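Local structure of polyketide synthase PksR (4U3V) at residues 175-180 with 184-189; 212-217 with 249-254. The protein takes part in intermediate steps of bacillaene antibiotic synthesis, and the piece described here is its double-hotdog enoyl-isomerase domain. All blocks are in the same frame, centred on the assembly; numbering follows the deposited sequence.

Contact 1 (175-180 with 184-189)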
loop_
_atom_site.group_PDB
_atom_site.type_symbol
_atom_site.label_atom_id
_atom_site.label_comp_id
_atom_site.label_asym_id
_atom_site.label_seq_id
_atom_site.Cartn_x
_atom_site.Cartn_y
_atom_site.Cartn_z
ATOM N N THR A 175 5.810 -6.501 13.644
ATOM C CA THR A 175 6.404 -7.038 14.891
ATOM C C THR A 175 5.494 -6.971 16.110
ATOM O O THR A 175 5.640 -7.778 17.043
ATOM C CB THR A 175 7.739 -6.342 15.227
ATOM O OG1 THR A 175 7.510 -4.938 15.463
ATOM C CG2 THR A 175 8.699 -6.494 14.054
ATOM N N HIS A 176 4.612 -5.977 16.152
ATOM C CA HIS A 176 3.671 -5.864 17.276
ATOM C C HIS A 176 2.328 -5.389 16.780
ATOM O O HIS A 176 2.274 -4.567 15.873
ATOM C CB HIS A 176 4.183 -4.849 18.290
ATOM C CG HIS A 176 5.567 -5.148 18.815
ATOM N ND1 HIS A 176 6.682 -4.887 18.105
ATOM C CD2 HIS A 176 5.993 -5.634 20.054
ATOM C CE1 HIS A 176 7.768 -5.216 18.835
ATOM N NE2 HIS A 176 7.346 -5.668 20.031
ATOM N N LEU A 177 1.259 -5.845 17.431
ATOM C CA LEU A 177 -0.117 -5.366 17.156
ATOM C C LEU A 177 -0.848 -5.078 18.465
ATOM O O LEU A 177 -0.847 -5.910 19.366
ATOM C CB LEU A 177 -0.894 -6.457 16.445
ATOM C CG LEU A 177 -0.373 -6.740 15.028
ATOM C CD1 LEU A 177 -1.075 -7.967 14.507
ATOM C CD2 LEU A 177 -0.706 -5.543 14.150
ATOM N N TYR A 178 -1.594 -3.988 18.492
ATOM C CA TYR A 178 -2.508 -3.689 19.596
ATOM C C TYR A 178 -3.839 -3.257 18.986
ATOM O O TYR A 178 -3.860 -2.369 18.147
ATOM C CB TYR A 178 -1.955 -2.535 20.410
ATOM C CG TYR A 178 -0.523 -2.751 20.848
ATOM C CD1 TYR A 178 -0.228 -3.173 22.150
ATOM C CD2 TYR A 178 0.530 -2.462 19.985
ATOM C CE1 TYR A 178 1.089 -3.345 22.551
ATOM C CE2 TYR A 178 1.850 -2.585 20.391
ATOM C CZ TYR A 178 2.127 -3.049 21.665
ATOM O OH TYR A 178 3.455 -3.204 22.053
ATOM N N ARG A 179 -4.941 -3.806 19.476
ATOM C CA ARG A 179 -6.206 -3.764 18.741
ATOM C C ARG A 179 -7.365 -3.393 19.632
ATOM O O ARG A 179 -7.356 -3.741 20.815
ATOM C CB ARG A 179 -6.482 -5.149 18.175
ATOM C CG ARG A 179 -7.688 -5.228 17.239
ATOM C CD ARG A 179 -7.736 -6.610 16.577
ATOM N NE ARG A 179 -8.069 -7.672 17.547
ATOM C CZ ARG A 179 -7.997 -8.979 17.285
ATOM N NH1 ARG A 179 -7.677 -9.421 16.068
ATOM N NH2 ARG A 179 -8.301 -9.867 18.230
ATOM N N ASP A 180 -8.384 -2.732 19.070
ATOM C CA ASP A 180 -9.703 -2.727 19.698
ATOM C C ASP A 180 -10.782 -2.747 18.605
ATOM O O ASP A 180 -10.442 -2.943 17.431
ATOM C CB ASP A 180 -9.892 -1.529 20.672
ATOM C CG ASP A 180 -10.040 -0.189 19.974
ATOM O OD1 ASP A 180 -10.062 -0.149 18.738
ATOM O OD2 ASP A 180 -10.173 0.854 20.673
ATOM N N ILE A 184 -6.484 -0.456 14.967
ATOM C CA ILE A 184 -5.348 -1.325 15.290
ATOM C C ILE A 184 -4.090 -0.507 15.174
ATOM O O ILE A 184 -4.008 0.375 14.335
ATOM C CB ILE A 184 -5.321 -2.617 14.423
ATOM C CG1 ILE A 184 -4.320 -3.654 15.004
ATOM C CG2 ILE A 184 -5.121 -2.286 12.927
ATOM C CD1 ILE A 184 -4.537 -5.059 14.474
ATOM N N LEU A 185 -3.107 -0.793 16.040
ATOM C CA LEU A 185 -1.830 -0.072 16.026
ATOM C C LEU A 185 -0.748 -1.125 15.814
ATOM O O LEU A 185 -0.729 -2.152 16.480
ATOM C CB LEU A 185 -1.607 0.693 17.356
ATOM C CG LEU A 185 -0.187 1.228 17.577
ATOM C CD1 LEU A 185 -0.039 2.503 16.794
ATOM C CD2 LEU A 185 0.024 1.461 19.088
ATOM N N ALA A 186 0.019 -0.977 14.739
ATOM C CA ALA A 186 0.997 -1.987 14.353
ATOM C C ALA A 186 2.390 -1.355 14.414
ATOM O O ALA A 186 2.585 -0.219 13.952
ATOM C CB ALA A 186 0.724 -2.485 12.928
ATOM N N LYS A 187 3.341 -2.067 15.001
ATOM C CA LYS A 187 4.744 -1.698 14.784
ATOM C C LYS A 187 5.302 -2.562 13.664
ATOM O O LYS A 187 5.106 -3.783 13.659
ATOM C CB LYS A 187 5.565 -1.902 16.060
ATOM C CG LYS A 187 6.899 -1.172 15.994
ATOM C CD LYS A 187 7.734 -1.433 17.232
ATOM C CE LYS A 187 8.944 -0.508 17.269
ATOM N NZ LYS A 187 9.728 -0.861 18.484
ATOM N N ILE A 188 5.971 -1.931 12.702
ATOM C CA ILE A 188 6.567 -2.668 11.610
ATOM C C ILE A 188 8.067 -2.450 11.488
ATOM O O ILE A 188 8.608 -1.486 12.005
ATOM C CB ILE A 188 5.851 -2.375 10.268
ATOM C CG1 ILE A 188 6.194 -0.977 9.728
ATOM C CG2 ILE A 188 4.335 -2.535 10.465
ATOM C CD1 ILE A 188 5.400 -0.620 8.465
ATOM N N ARG A 189 8.717 -3.361 10.780
ATOM C CA ARG A 189 10.106 -3.173 10.399
ATOM C C ARG A 189 10.229 -3.207 8.874
ATOM O O ARG A 189 9.910 -4.224 8.251
ATOM C CB ARG A 189 10.963 -4.252 11.069
ATOM C CG ARG A 189 12.368 -4.395 10.523
ATOM C CD ARG A 189 13.409 -4.197 11.615
ATOM N NE ARG A 189 14.590 -3.526 11.077
ATOM C CZ ARG A 189 15.082 -2.378 11.536
ATOM N NH1 ARG A 189 14.547 -1.794 12.599
ATOM N NH2 ARG A 189 16.137 -1.831 10.952
HETATM O O HOH W 1 9.628 -3.027 14.680
#

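Contact 2 (212-217 with 249-254)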
loop_
_atom_site.group_PDB
_atom_site.type_symbol
_atom_site.label_atom_id
_atom_site.label_comp_id
_atom_site.label_asym_id
_atom_site.label_seq_id
_atom_site.Cartn_x
_atom_site.Cartn_y
_atom_site.Cartn_z
ATOM N N TYR A 212 -2.286 -3.122 4.775
ATOM C CA TYR A 212 -3.260 -4.160 4.486
ATOM C C TYR A 212 -3.173 -5.333 5.494
ATOM O O TYR A 212 -4.178 -5.852 5.950
ATOM C CB TYR A 212 -3.010 -4.619 3.037
ATOM C CG TYR A 212 -3.799 -5.786 2.559
ATOM C CD1 TYR A 212 -5.179 -5.861 2.721
ATOM C CD2 TYR A 212 -3.163 -6.785 1.830
ATOM C CE1 TYR A 212 -5.888 -6.959 2.243
ATOM C CE2 TYR A 212 -3.868 -7.856 1.311
ATOM C CZ TYR A 212 -5.214 -7.951 1.530
ATOM O OH TYR A 212 -5.883 -9.040 0.970
ATOM N N LEU A 213 -1.957 -5.791 5.802
ATOM C CA LEU A 213 -1.830 -6.953 6.696
ATOM C C LEU A 213 -2.369 -6.606 8.114
ATOM O O LEU A 213 -3.049 -7.444 8.741
ATOM C CB LEU A 213 -0.351 -7.364 6.777
ATOM C CG LEU A 213 0.214 -8.016 5.510
ATOM C CD1 LEU A 213 1.725 -8.171 5.629
ATOM C CD2 LEU A 213 -0.440 -9.363 5.293
ATOM N N ALA A 214 -2.102 -5.374 8.549
ATOM C CA ALA A 214 -2.615 -4.893 9.861
ATOM C C ALA A 214 -4.130 -4.832 9.814
ATOM O O ALA A 214 -4.805 -5.174 10.786
ATOM C CB ALA A 214 -2.036 -3.525 10.215
ATOM N N ILE A 215 -4.679 -4.371 8.701
ATOM C CA ILE A 215 -6.138 -4.372 8.535
ATOM C C ILE A 215 -6.741 -5.786 8.636
ATOM O O ILE A 215 -7.742 -6.006 9.293
ATOM C CB ILE A 215 -6.542 -3.642 7.233
ATOM C CG1 ILE A 215 -6.309 -2.132 7.389
ATOM C CG2 ILE A 215 -8.013 -3.936 6.905
ATOM C CD1 ILE A 215 -6.227 -1.349 6.117
ATOM N N LEU A 216 -6.131 -6.767 7.986
ATOM C CA LEU A 216 -6.612 -8.131 8.124
ATOM C C LEU A 216 -6.585 -8.616 9.562
ATOM O O LEU A 216 -7.509 -9.318 9.994
ATOM C CB LEU A 216 -5.824 -9.109 7.241
ATOM C CG LEU A 216 -5.912 -8.839 5.740
ATOM C CD1 LEU A 216 -4.968 -9.761 4.980
ATOM C CD2 LEU A 216 -7.343 -9.022 5.271
ATOM N N SER A 217 -5.539 -8.237 10.301
ATOM C CA SER A 217 -5.443 -8.558 11.723
ATOM C C SER A 217 -6.548 -7.893 12.558
ATOM O O SER A 217 -7.147 -8.515 13.434
ATOM C CB SER A 217 -4.063 -8.111 12.271
ATOM O OG SER A 217 -3.001 -8.786 11.595
ATOM N N LEU A 249 1.983 2.009 12.493
ATOM C CA LEU A 249 0.792 2.349 11.663
ATOM C C LEU A 249 -0.383 2.414 12.649
ATOM O O LEU A 249 -0.628 1.434 13.354
ATOM C CB LEU A 249 0.515 1.223 10.641
ATOM C CG LEU A 249 1.670 0.762 9.756
ATOM C CD1 LEU A 249 1.199 -0.389 8.846
ATOM C CD2 LEU A 249 2.075 1.976 8.936
ATOM N N LEU A 250 -1.135 3.508 12.625
ATOM C CA LEU A 250 -2.322 3.627 13.454
ATOM C C LEU A 250 -3.487 3.647 12.469
ATOM O O LEU A 250 -3.604 4.544 11.616
ATOM C CB LEU A 250 -2.256 4.932 14.269
ATOM C CG LEU A 250 -3.539 5.296 15.029
ATOM C CD1 LEU A 250 -4.024 4.115 15.854
ATOM C CD2 LEU A 250 -3.296 6.515 15.906
ATOM N N ILE A 251 -4.325 2.617 12.555
ATOM C CA ILE A 251 -5.332 2.376 11.511
ATOM C C ILE A 251 -6.713 2.417 12.150
ATOM O O ILE A 251 -6.931 1.814 13.183
ATOM C CB ILE A 251 -5.087 0.967 10.934
ATOM C CG1 ILE A 251 -3.687 1.010 10.275
ATOM C CG2 ILE A 251 -6.238 0.562 10.001
ATOM C CD1 ILE A 251 -3.186 -0.326 9.803
ATOM N N THR A 252 -7.598 3.223 11.584
ATOM C CA THR A 252 -8.948 3.396 12.122
ATOM C C THR A 252 -10.009 3.052 11.081
ATOM O O THR A 252 -9.929 3.508 9.953
ATOM C CB THR A 252 -9.117 4.839 12.606
ATOM O OG1 THR A 252 -8.181 5.035 13.679
ATOM C CG2 THR A 252 -10.516 5.049 13.165
ATOM N N LEU A 253 -10.996 2.252 11.467
ATOM C CA LEU A 253 -12.154 2.003 10.608
ATOM C C LEU A 253 -13.047 3.249 10.581
ATOM O O LEU A 253 -13.424 3.787 11.627
ATOM C CB LEU A 253 -12.945 0.829 11.169
ATOM C CG LEU A 253 -14.213 0.437 10.415
ATOM C CD1 LEU A 253 -13.934 0.017 8.968
ATOM C CD2 LEU A 253 -14.958 -0.660 11.189
ATOM N N VAL A 254 -13.264 3.761 9.386
ATOM C CA VAL A 254 -14.074 4.977 9.159
ATOM C C VAL A 254 -15.405 4.759 8.419
ATOM O O VAL A 254 -16.403 5.433 8.724
ATOM C CB VAL A 254 -13.246 6.090 8.480
ATOM C CG1 VAL A 254 -12.074 6.494 9.377
ATOM C CG2 VAL A 254 -12.764 5.656 7.108
#

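Contact 1 (175-180 with 184-189)
Strands 175-180 and 184-189 run antiparallel, their short axes at 175° and 4.6 Å apart. Y178 and L185 form a hydrogen-bonded pair: Y178 N gives to L185 O at 2.9 Å, and L185 N returns a bond to Y178 O. The next such pair, H176 with K187, is irregular. K187 N bonds H176 O at 2.9 Å, but K187 O is taken mainly by T175 N at 2.8 Å, while H176 N reaches it only weakly. Two residues thus face one, the classic beta bulge.

At this bulge T175 OG1 and H176 ND1 share a hydrogen bond of 2.8 Å, either being a possible donor. The T175 torsion (chi1 63°) sets OG1 between its own N and carbonyl carbon, over CB of K187. The extended K187 chain runs alongside H176, and its CD lies 3.7 Å from ND1 of the imidazole, approaching obliquely.

Y178 and L185 lie on the same face as H176 and K187 and pack through their CD2 atoms. On the other face, L177 CD2 sits 3.6 Å from A186 CB and also meets I184 CD1, which in turn runs against the aliphatic part of R179. D180 OD1 accepts from the backbone N atoms of K182 and S183 in the connecting turn. The arrangement is a beta hairpin with a classic bulge, part of the C-terminal hotdog fold.

Contact 2 (212-217 with 249-254)
The carbonyl O of L213, one residue before the A214 that packs on I251, takes two hydrogen bonds from S217. S217 N supplies the regular helical bond to L213 O at 3.0 Å. S217 OG adds a second to the same atom at 3.2 Å, with a C=O...donor angle of 137°. The two donors come from opposite faces of the carbonyl plane, OG tilted 33° out of it; the S217 side chain folds back along its own helix to reach the carbonyl one turn earlier.

Across the interface the chemistry is wholly apolar, and no hydrogen bond joins helix 212-217 to strand 249-254. I251 carries the contact with both branches. Its CG1 stands anti to the carbonyl carbon (chi1 -64°), and the extended chain beyond it brings CD1 end-on to CB of A214. At 3.4 Å this CD1 to CB approach is closer than usual van der Waals contact, evidence of tight packing. The other branch, CG2 of I251, meets CG1 of I215 at 3.8 Å, the two side chains crossing at about a right angle. A CA-CA separation of 7.4 Å between I215 and I251 shows how near the helix lies to the strand.

I215 reaches on to F263 of the adjacent strand 260-268 and to Y281 and L283 of strand 274-283 beyond it, while A214 touches A186. A helix laid against the inner face of an antiparallel sheet in this way is the hallmark of the hotdog fold, here its C-terminal copy, with helix 205-219 as the sausage in the bun.

In the fold
Both contacts belong to the C-terminal hotdog, their centres about 9 Å apart. Contact 1 joins two strands mainly through backbone hydrogen bonds and lies farther out, with its bulge end partly exposed; contact 2 is buried, nearer the centre of the chain, and holds helix to sheet by aliphatic carbon alone. Strand 183-190 links them: A186 O probably bonds L249 N, so strand 247-257 continues the hairpin's sheet, and I184 CG2 packs on A214 O. A second tie is polar, R179 NH1 lying 2.8 Å from S217 O while also pairing with E220. The hairpin face bearing L177 and I184 is therefore the one turned to the helix.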